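Local coordinates for protein endonuclease and methylase LlaGI (Lactococcus lactis, PDB 5FFJ) that combines a helicase-like ATPase with a probable N-6 adenine DNA methyltransferase in a Type ISP restriction-modification enzyme, here without its nuclease and bound to a DNA substrate mimic, at residues Ile947-Gly952 with Ser976-Ile981; Ile713-Asp718 with Asp1012-Leu1017; Asp882-Asn887 with Ser903-Ser908. One frame throughout, in Å; residues are numbered along the deposited sequence.

How the contacts relate
All three contacts lie in the methyltransferase part of the chain. Contact 1 is the most deeply buried. It joins two sheet strands through backbone hydrogen bonds and aliphatic packing. Contact 2 lies beside it and brings helix 707-725 against the loop after helix 1003-1012. The two touch directly: I979 CG2 is 3.5 Å from I713 CG2, and I981 packs on I1016. Contact 2 is partly open to solvent at E1014 and H715 and is mixed, with side-chain packing and a single weak hydrogen bond. Contact 3 is separate, its centre about 19 Å from that of contact 1. It joins two helices near the bound DNA through a buried arginine and a tyrosine.

Contact 1. Residues Ile947-Gly952 with Ser976-Ile981; sequences IFNLRG and SIAISI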
loop_
_atom_site.group_PDB
_atom_site.type_symbol
_atom_site.label_atom_id
_atom_site.label_comp_id
_atom_site.label_asym_id
_atom_site.label_seq_id
_atom_site.Cartn_x
_atom_site.Cartn_y
_atom_site.Cartn_z
ATOM N N ILE A 947 -26.102 0.739 15.537
ATOM C CA ILE A 947 -24.659 0.550 15.428
ATOM C C ILE A 947 -24.312 -0.934 15.533
ATOM O O ILE A 947 -24.467 -1.544 16.592
ATOM C CB ILE A 947 -23.900 1.328 16.525
ATOM C CG1 ILE A 947 -24.425 2.763 16.637
ATOM C CG2 ILE A 947 -22.406 1.326 16.243
ATOM C CD1 ILE A 947 -24.284 3.584 15.371
ATOM N N PHE A 948 -23.841 -1.504 14.428
ATOM C CA PHE A 948 -23.453 -2.911 14.383
ATOM C C PHE A 948 -21.935 -3.030 14.449
ATOM O O PHE A 948 -21.244 -2.794 13.458
ATOM C CB PHE A 948 -23.989 -3.574 13.108
ATOM C CG PHE A 948 -23.996 -5.086 13.146
ATOM C CD1 PHE A 948 -23.769 -5.781 14.326
ATOM C CD2 PHE A 948 -24.229 -5.810 11.989
ATOM C CE1 PHE A 948 -23.779 -7.165 14.349
ATOM C CE2 PHE A 948 -24.238 -7.194 12.006
ATOM C CZ PHE A 948 -24.013 -7.871 13.186
ATOM N N ASN A 949 -21.421 -3.390 15.620
ATOM C CA ASN A 949 -19.980 -3.491 15.817
ATOM C C ASN A 949 -19.445 -4.833 15.331
ATOM O O ASN A 949 -19.708 -5.873 15.936
ATOM C CB ASN A 949 -19.632 -3.287 17.293
ATOM C CG ASN A 949 -18.139 -3.136 17.527
ATOM O OD1 ASN A 949 -17.356 -3.031 16.583
ATOM N ND2 ASN A 949 -17.742 -3.115 18.793
ATOM N N LEU A 950 -18.698 -4.796 14.233
ATOM C CA LEU A 950 -18.158 -6.003 13.614
ATOM C C LEU A 950 -16.767 -6.356 14.145
ATOM O O LEU A 950 -16.165 -7.342 13.711
ATOM C CB LEU A 950 -18.109 -5.828 12.091
ATOM C CG LEU A 950 -19.291 -6.365 11.275
ATOM C CD1 LEU A 950 -20.623 -6.175 11.984
ATOM C CD2 LEU A 950 -19.330 -5.679 9.922
ATOM N N ARG A 951 -16.266 -5.553 15.081
ATOM C CA ARG A 951 -14.962 -5.793 15.696
ATOM C C ARG A 951 -13.868 -5.894 14.628
ATOM O O ARG A 951 -13.896 -5.166 13.634
ATOM C CB ARG A 951 -15.006 -7.065 16.548
ATOM C CG ARG A 951 -16.146 -7.101 17.560
ATOM C CD ARG A 951 -15.936 -6.098 18.682
ATOM N NE ARG A 951 -14.711 -6.371 19.431
ATOM C CZ ARG A 951 -14.622 -7.225 20.447
ATOM N NH1 ARG A 951 -15.687 -7.906 20.854
ATOM N NH2 ARG A 951 -13.461 -7.402 21.062
ATOM N N GLY A 952 -12.903 -6.785 14.838
ATOM C CA GLY A 952 -11.893 -7.063 13.835
ATOM C C GLY A 952 -10.759 -6.053 13.831
ATOM O O GLY A 952 -10.198 -5.750 12.777
ATOM N N SER A 976 -10.923 -1.453 13.417
ATOM C CA SER A 976 -12.212 -1.943 13.873
ATOM C C SER A 976 -13.264 -1.544 12.847
ATOM O O SER A 976 -13.293 -0.394 12.407
ATOM C CB SER A 976 -12.561 -1.374 15.252
ATOM O OG SER A 976 -13.712 -2.003 15.789
ATOM N N ILE A 977 -14.111 -2.493 12.455
ATOM C CA ILE A 977 -15.154 -2.236 11.467
ATOM C C ILE A 977 -16.534 -2.249 12.117
ATOM O O ILE A 977 -16.792 -3.020 13.042
ATOM C CB ILE A 977 -15.115 -3.276 10.327
ATOM C CG1 ILE A 977 -13.767 -3.225 9.603
ATOM C CG2 ILE A 977 -16.253 -3.046 9.341
ATOM C CD1 ILE A 977 -13.427 -1.872 8.989
ATOM N N ALA A 978 -17.417 -1.390 11.619
ATOM C CA ALA A 978 -18.781 -1.320 12.120
ATOM C C ALA A 978 -19.719 -0.831 11.029
ATOM O O ALA A 978 -19.356 0.031 10.227
ATOM C CB ALA A 978 -18.858 -0.405 13.332
ATOM N N ILE A 979 -20.921 -1.395 10.999
ATOM C CA ILE A 979 -21.958 -0.924 10.096
ATOM C C ILE A 979 -22.861 0.048 10.840
ATOM O O ILE A 979 -23.397 -0.274 11.902
ATOM C CB ILE A 979 -22.793 -2.085 9.523
ATOM C CG1 ILE A 979 -21.970 -2.855 8.486
ATOM C CG2 ILE A 979 -24.072 -1.554 8.881
ATOM C CD1 ILE A 979 -22.623 -4.130 7.988
ATOM N N SER A 980 -23.015 1.237 10.270
ATOM C CA SER A 980 -23.848 2.274 10.857
ATOM C C SER A 980 -24.980 2.653 9.925
ATOM O O SER A 980 -24.744 3.019 8.772
ATOM C CB SER A 980 -23.011 3.512 11.173
ATOM O OG SER A 980 -21.940 3.180 12.032
ATOM N N ILE A 981 -26.207 2.563 10.428
ATOM C CA ILE A 981 -27.359 3.074 9.700
ATOM C C ILE A 981 -28.019 4.179 10.517
ATOM O O ILE A 981 -28.633 3.932 11.557
ATOM C CB ILE A 981 -28.376 1.968 9.363
ATOM C CG1 ILE A 981 -28.585 1.041 10.554
ATOM C CG2 ILE A 981 -27.895 1.157 8.167
ATOM C CD1 ILE A 981 -29.869 0.246 10.470
#
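The apolar centre is L950, whose CD2 crosses obliquely over two isoleucines of 976-981. L950 CD2 lies 4.1 Å from I977 CG2 and equally far from I979 CD1. The other methyl of L950, CD1, sits over the centre of the F948 ring, 3.5 Å above its plane. F948 CG is anti to the backbone N (chi1 -163°), which carries the ring away from the partner strand. Only its CB stays close, packed on I979 CB. The I979 side chain also packs on V709, F712 and I713 of helix 707-725. Strand 977-984 runs antiparallel between strands 915-922 and 944-951, the reversed strand of the class I methyltransferase sheet. F948 and I979 form a hydrogen-bonded pair. F948 N to I979 O is 2.8 Å and nearly straight, and I979 N returns a bond to F948 O. Further on, L950 and R951 both face I977 in a classic beta bulge. L950 N donates to I977 O and I977 N to R951 O, both at 2.9 Å. N949 OD1 reaches forward to accept from R951 N, 3.1 Å away above its carbonyl plane, an Asx turn; N949 ND2 bonds to Y994 OH. Outermost, R951 makes salt bridges with E964 and D999.

Contact 2. Residues Ile713-Asp718 with Asp1012-Leu1017; sequences IVHSVD and DKESIL
The loop after helix 1003-1012 passes alongside helix 713-718, nearest at S716 and S1015, whose CA atoms are 4.6 Å apart. H715 and E1014 lie side by side and point the same way. H715 CB rests on the carbonyl of E1014, and H715 ND1 is 3.3 Å from E1014 CB. Imidazole and carboxylate planes are 68° apart, with E1014 OE2 3.6 Å from H715 CE1. The ring also stacks with Y753. At the next residue, S716 OG sits beside its own backbone N, anti to the carbonyl carbon. S716 OG donates to F712 O within the helix and accepts a weak, bent bond from I1016 N at 3.3 Å. The I1016 side chain closes over this serine, with I1016 CG1 3.6 Å from S716 CB. I1016 also packs on F712 and on I981 of strand 977-984, so the loop lies against both helix and sheet of the methyltransferase domain. S1015 OG accepts from L1017 N at 3.0 Å, an ST turn that shapes the loop, and also bonds to D719. The buried hydroxyls of S716 and S1015 are thus satisfied by backbone and carboxylate partners. The carboxylate of E1014 may make protonation of H715 somewhat easier.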
loop_
_atom_site.group_PDB
_atom_site.type_symbol
_atom_site.label_atom_id
_atom_site.label_comp_id
_atom_site.label_asym_id
_atom_site.label_seq_id
_atom_site.Cartn_x
_atom_site.Cartn_y
_atom_site.Cartn_z
ATOM N N ILE A 713 -26.747 -3.722 4.323
ATOM C CA ILE A 713 -27.242 -2.372 4.574
ATOM C C ILE A 713 -28.332 -1.981 3.582
ATOM O O ILE A 713 -29.189 -1.163 3.897
ATOM C CB ILE A 713 -26.113 -1.313 4.530
ATOM C CG1 ILE A 713 -25.467 -1.226 3.144
ATOM C CG2 ILE A 713 -25.065 -1.625 5.575
ATOM C CD1 ILE A 713 -24.671 0.044 2.950
ATOM N N VAL A 714 -28.298 -2.560 2.385
ATOM C CA VAL A 714 -29.335 -2.302 1.391
ATOM C C VAL A 714 -30.693 -2.751 1.923
ATOM O O VAL A 714 -31.647 -1.972 1.939
ATOM C CB VAL A 714 -29.033 -3.016 0.061
ATOM C CG1 VAL A 714 -30.232 -2.943 -0.876
ATOM C CG2 VAL A 714 -27.810 -2.400 -0.605
ATOM N N HIS A 715 -30.775 -4.012 2.342
ATOM C CA HIS A 715 -31.963 -4.522 3.013
ATOM C C HIS A 715 -32.298 -3.664 4.227
ATOM O O HIS A 715 -33.458 -3.332 4.469
ATOM C CB HIS A 715 -31.757 -5.969 3.461
ATOM C CG HIS A 715 -31.718 -6.962 2.341
ATOM N ND1 HIS A 715 -32.275 -8.218 2.445
ATOM C CD2 HIS A 715 -31.171 -6.895 1.103
ATOM C CE1 HIS A 715 -32.085 -8.878 1.317
ATOM N NE2 HIS A 715 -31.417 -8.098 0.486
ATOM N N SER A 716 -31.266 -3.322 4.990
ATOM C CA SER A 716 -31.423 -2.534 6.205
ATOM C C SER A 716 -31.925 -1.127 5.896
ATOM O O SER A 716 -32.759 -0.579 6.618
ATOM C CB SER A 716 -30.095 -2.465 6.958
ATOM O OG SER A 716 -29.575 -3.765 7.179
ATOM N N VAL A 717 -31.406 -0.543 4.821
ATOM C CA VAL A 717 -31.835 0.779 4.383
ATOM C C VAL A 717 -33.260 0.704 3.849
ATOM O O VAL A 717 -34.093 1.563 4.144
ATOM C CB VAL A 717 -30.889 1.345 3.301
ATOM C CG1 VAL A 717 -31.572 2.442 2.484
ATOM C CG2 VAL A 717 -29.608 1.873 3.945
ATOM N N ASP A 718 -33.530 -0.330 3.059
ATOM C CA ASP A 718 -34.851 -0.536 2.483
ATOM C C ASP A 718 -35.909 -0.740 3.566
ATOM O O ASP A 718 -36.926 -0.049 3.585
ATOM C CB ASP A 718 -34.835 -1.737 1.535
ATOM C CG ASP A 718 -36.181 -1.984 0.885
ATOM O OD1 ASP A 718 -36.619 -1.131 0.082
ATOM O OD2 ASP A 718 -36.796 -3.035 1.166
ATOM N N ASP A 1012 -26.828 -14.843 6.685
ATOM C CA ASP A 1012 -27.933 -15.412 7.454
ATOM C C ASP A 1012 -28.967 -14.332 7.779
ATOM O O ASP A 1012 -30.152 -14.477 7.468
ATOM C CB ASP A 1012 -27.393 -16.065 8.734
ATOM C CG ASP A 1012 -28.481 -16.665 9.603
ATOM O OD1 ASP A 1012 -29.590 -16.926 9.090
ATOM O OD2 ASP A 1012 -28.220 -16.892 10.805
ATOM N N LYS A 1013 -28.504 -13.247 8.396
ATOM C CA LYS A 1013 -29.345 -12.085 8.676
ATOM C C LYS A 1013 -29.056 -11.003 7.648
ATOM O O LYS A 1013 -27.993 -10.378 7.665
ATOM C CB LYS A 1013 -29.106 -11.549 10.092
ATOM C CG LYS A 1013 -28.816 -12.622 11.124
ATOM C CD LYS A 1013 -29.551 -12.367 12.424
ATOM C CE LYS A 1013 -29.453 -13.573 13.336
ATOM N NZ LYS A 1013 -30.017 -13.298 14.680
ATOM N N GLU A 1014 -30.011 -10.784 6.753
ATOM C CA GLU A 1014 -29.826 -9.862 5.643
ATOM C C GLU A 1014 -30.112 -8.426 6.063
ATOM O O GLU A 1014 -29.757 -7.489 5.354
ATOM C CB GLU A 1014 -30.728 -10.260 4.469
ATOM C CG GLU A 1014 -30.431 -11.643 3.903
ATOM C CD GLU A 1014 -31.682 -12.477 3.697
ATOM O OE1 GLU A 1014 -31.847 -13.487 4.415
ATOM O OE2 GLU A 1014 -32.497 -12.124 2.820
ATOM N N SER A 1015 -30.744 -8.252 7.222
ATOM C CA SER A 1015 -31.203 -6.930 7.639
ATOM C C SER A 1015 -31.102 -6.684 9.144
ATOM O O SER A 1015 -30.912 -7.608 9.936
ATOM C CB SER A 1015 -32.650 -6.728 7.179
ATOM O OG SER A 1015 -33.291 -5.703 7.919
ATOM N N ILE A 1016 -31.233 -5.413 9.513
ATOM C CA ILE A 1016 -31.188 -4.974 10.905
ATOM C C ILE A 1016 -32.491 -5.247 11.656
ATOM O O ILE A 1016 -32.598 -4.961 12.848
ATOM C CB ILE A 1016 -30.864 -3.464 10.996
ATOM C CG1 ILE A 1016 -31.837 -2.632 10.149
ATOM C CG2 ILE A 1016 -29.422 -3.212 10.570
ATOM C CD1 ILE A 1016 -32.802 -1.820 10.965
ATOM N N LEU A 1017 -33.477 -5.800 10.959
ATOM C CA LEU A 1017 -34.732 -6.191 11.593
ATOM C C LEU A 1017 -34.543 -7.456 12.426
ATOM O O LEU A 1017 -35.252 -7.675 13.408
ATOM C CB LEU A 1017 -35.822 -6.416 10.541
ATOM C CG LEU A 1017 -36.580 -5.194 10.012
ATOM C CD1 LEU A 1017 -35.650 -4.034 9.688
ATOM C CD2 LEU A 1017 -37.383 -5.586 8.779
#

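Contact 3. Residues Asp882-Asn887 with Ser903-Ser908; sequences DSYVKN and SIRWAS
Helices 874-885 and 899-910 both belong to the crossover between parallel neighbouring strands 850-853 and 915-922 of the Rossmann-like methyltransferase sheet. S903 does not touch 882-887; it packs on P855 and P856, part of an NPPY sequence characteristic of N-6 adenine methyltransferases, so the helix probably lies beside the active site. I904 is next. I904 CG2, anti to the backbone N, meets the tip of the tyrosine, 3.8 Å from Y884 OH. R905 carries most of the contact. Its CG is anti to the backbone N, and bends at chi2 (71°) and chi3 (-80°) fold the chain against the tyrosine. The Y884 ring and the guanidinium lie almost parallel, 17° apart. Y884 OH lies over one face of the R905 guanidinium, 3.4 Å above the plane and offset toward its rim. R905 NH1 is 3.3 Å from Y884 CE1, and the R905 chain crosses the ring obliquely, with R905 CB 3.8 Å from Y884 CE2. At the guanidinium edge, S883 OG is 3.1 Å from R905 NH1. The same hydroxyl bonds to S879 O in its own helix. R905 NH2 makes a salt bridge with E941, so the buried charge has a carboxylate partner. That bridge ties helix 899-910 to helix 932-941, which also packs on Y884 through L934 and S937. On helix 874-885, V885 touches a phosphate of the bound DNA. S908 ends the segment one turn beyond I904. I904 O accepts from both S908 N and S908 OG, the hydroxyl at 2.9 Å and lying above the carbonyl plane.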
loop_
_atom_site.group_PDB
_atom_site.type_symbol
_atom_site.label_atom_id
_atom_site.label_comp_id
_atom_site.label_asym_id
_atom_site.label_seq_id
_atom_site.Cartn_x
_atom_site.Cartn_y
_atom_site.Cartn_z
ATOM N N ASP A 882 -17.105 22.863 14.139
ATOM C CA ASP A 882 -18.221 23.460 14.868
ATOM C C ASP A 882 -19.131 22.407 15.500
ATOM O O ASP A 882 -19.899 22.714 16.415
ATOM C CB ASP A 882 -19.041 24.358 13.937
ATOM C CG ASP A 882 -18.255 25.559 13.438
ATOM O OD1 ASP A 882 -17.441 26.108 14.212
ATOM O OD2 ASP A 882 -18.453 25.954 12.269
ATOM N N SER A 883 -19.043 21.173 15.012
ATOM C CA SER A 883 -19.901 20.092 15.490
ATOM C C SER A 883 -19.151 19.103 16.377
ATOM O O SER A 883 -19.243 19.161 17.603
ATOM C CB SER A 883 -20.523 19.348 14.305
ATOM O OG SER A 883 -19.526 18.874 13.416
ATOM N N TYR A 884 -18.411 18.199 15.745
ATOM C CA TYR A 884 -17.773 17.093 16.451
ATOM C C TYR A 884 -16.683 17.570 17.408
ATOM O O TYR A 884 -16.641 17.155 18.567
ATOM C CB TYR A 884 -17.181 16.103 15.445
ATOM C CG TYR A 884 -18.177 15.579 14.429
ATOM C CD1 TYR A 884 -19.534 15.516 14.720
ATOM C CD2 TYR A 884 -17.755 15.146 13.179
ATOM C CE1 TYR A 884 -20.443 15.037 13.792
ATOM C CE2 TYR A 884 -18.654 14.666 12.247
ATOM C CZ TYR A 884 -19.995 14.613 12.557
ATOM O OH TYR A 884 -20.887 14.133 11.624
ATOM N N VAL A 885 -15.806 18.441 16.922
ATOM C CA VAL A 885 -14.681 18.914 17.720
ATOM C C VAL A 885 -15.146 19.785 18.883
ATOM O O VAL A 885 -14.595 19.717 19.981
ATOM C CB VAL A 885 -13.689 19.711 16.859
ATOM C CG1 VAL A 885 -12.526 20.208 17.704
ATOM C CG2 VAL A 885 -13.184 18.854 15.707
ATOM N N LYS A 886 -16.160 20.608 18.631
ATOM C CA LYS A 886 -16.667 21.532 19.637
ATOM C C LYS A 886 -17.233 20.795 20.849
ATOM O O LYS A 886 -17.031 21.215 21.987
ATOM C CB LYS A 886 -17.742 22.437 19.028
ATOM C CG LYS A 886 -18.302 23.472 19.993
ATOM N N ASN A 887 -17.936 19.695 20.600
ATOM C CA ASN A 887 -18.590 18.947 21.669
ATOM C C ASN A 887 -17.640 18.040 22.449
ATOM O O ASN A 887 -18.052 17.379 23.403
ATOM C CB ASN A 887 -19.728 18.103 21.093
ATOM C CG ASN A 887 -20.870 18.947 20.565
ATOM O OD1 ASN A 887 -21.630 19.540 21.332
ATOM N ND2 ASN A 887 -21.003 18.997 19.245
ATOM N N SER A 903 -16.729 11.809 5.894
ATOM C CA SER A 903 -17.791 11.224 5.086
ATOM C C SER A 903 -19.135 11.274 5.805
ATOM O O SER A 903 -20.159 11.582 5.196
ATOM C CB SER A 903 -17.450 9.778 4.726
ATOM O OG SER A 903 -16.287 9.715 3.921
ATOM N N ILE A 904 -19.131 10.965 7.097
ATOM C CA ILE A 904 -20.351 11.031 7.893
ATOM C C ILE A 904 -20.824 12.478 7.988
ATOM O O ILE A 904 -22.020 12.753 7.903
ATOM C CB ILE A 904 -20.142 10.456 9.311
ATOM C CG1 ILE A 904 -19.816 8.963 9.232
ATOM C CG2 ILE A 904 -21.391 10.672 10.173
ATOM C CD1 ILE A 904 -19.382 8.350 10.549
ATOM N N ARG A 905 -19.880 13.397 8.166
ATOM C CA ARG A 905 -20.194 14.819 8.234
ATOM C C ARG A 905 -20.808 15.294 6.923
ATOM O O ARG A 905 -21.924 15.815 6.902
ATOM C CB ARG A 905 -18.936 15.630 8.554
ATOM C CG ARG A 905 -19.142 17.144 8.644
ATOM C CD ARG A 905 -19.928 17.538 9.884
ATOM N NE ARG A 905 -21.366 17.351 9.717
ATOM C CZ ARG A 905 -22.240 17.327 10.718
ATOM N NH1 ARG A 905 -21.830 17.464 11.973
ATOM N NH2 ARG A 905 -23.530 17.157 10.466
ATOM N N TRP A 906 -20.067 15.108 5.835
ATOM C CA TRP A 906 -20.502 15.541 4.511
ATOM C C TRP A 906 -21.850 14.935 4.137
ATOM O O TRP A 906 -22.678 15.587 3.501
ATOM C CB TRP A 906 -19.454 15.166 3.464
ATOM C CG TRP A 906 -19.766 15.673 2.094
ATOM C CD1 TRP A 906 -19.274 16.799 1.506
ATOM C CD2 TRP A 906 -20.643 15.070 1.134
ATOM N NE1 TRP A 906 -19.786 16.937 0.240
ATOM C CE2 TRP A 906 -20.631 15.888 -0.012
ATOM C CE3 TRP A 906 -21.436 13.918 1.133
ATOM C CZ2 TRP A 906 -21.381 15.591 -1.148
ATOM C CZ3 TRP A 906 -22.180 13.626 0.004
ATOM C CH2 TRP A 906 -22.147 14.459 -1.120
ATOM N N ALA A 907 -22.061 13.685 4.531
ATOM C CA ALA A 907 -23.311 12.992 4.245
ATOM C C ALA A 907 -24.424 13.502 5.152
ATOM O O ALA A 907 -25.561 13.668 4.715
ATOM C CB ALA A 907 -23.134 11.491 4.409
ATOM N N SER A 908 -24.089 13.747 6.416
ATOM C CA SER A 908 -25.045 14.299 7.369
ATOM C C SER A 908 -25.568 15.645 6.881
ATOM O O SER A 908 -26.742 15.968 7.062
ATOM C CB SER A 908 -24.406 14.452 8.752
ATOM O OG SER A 908 -24.373 13.215 9.444
#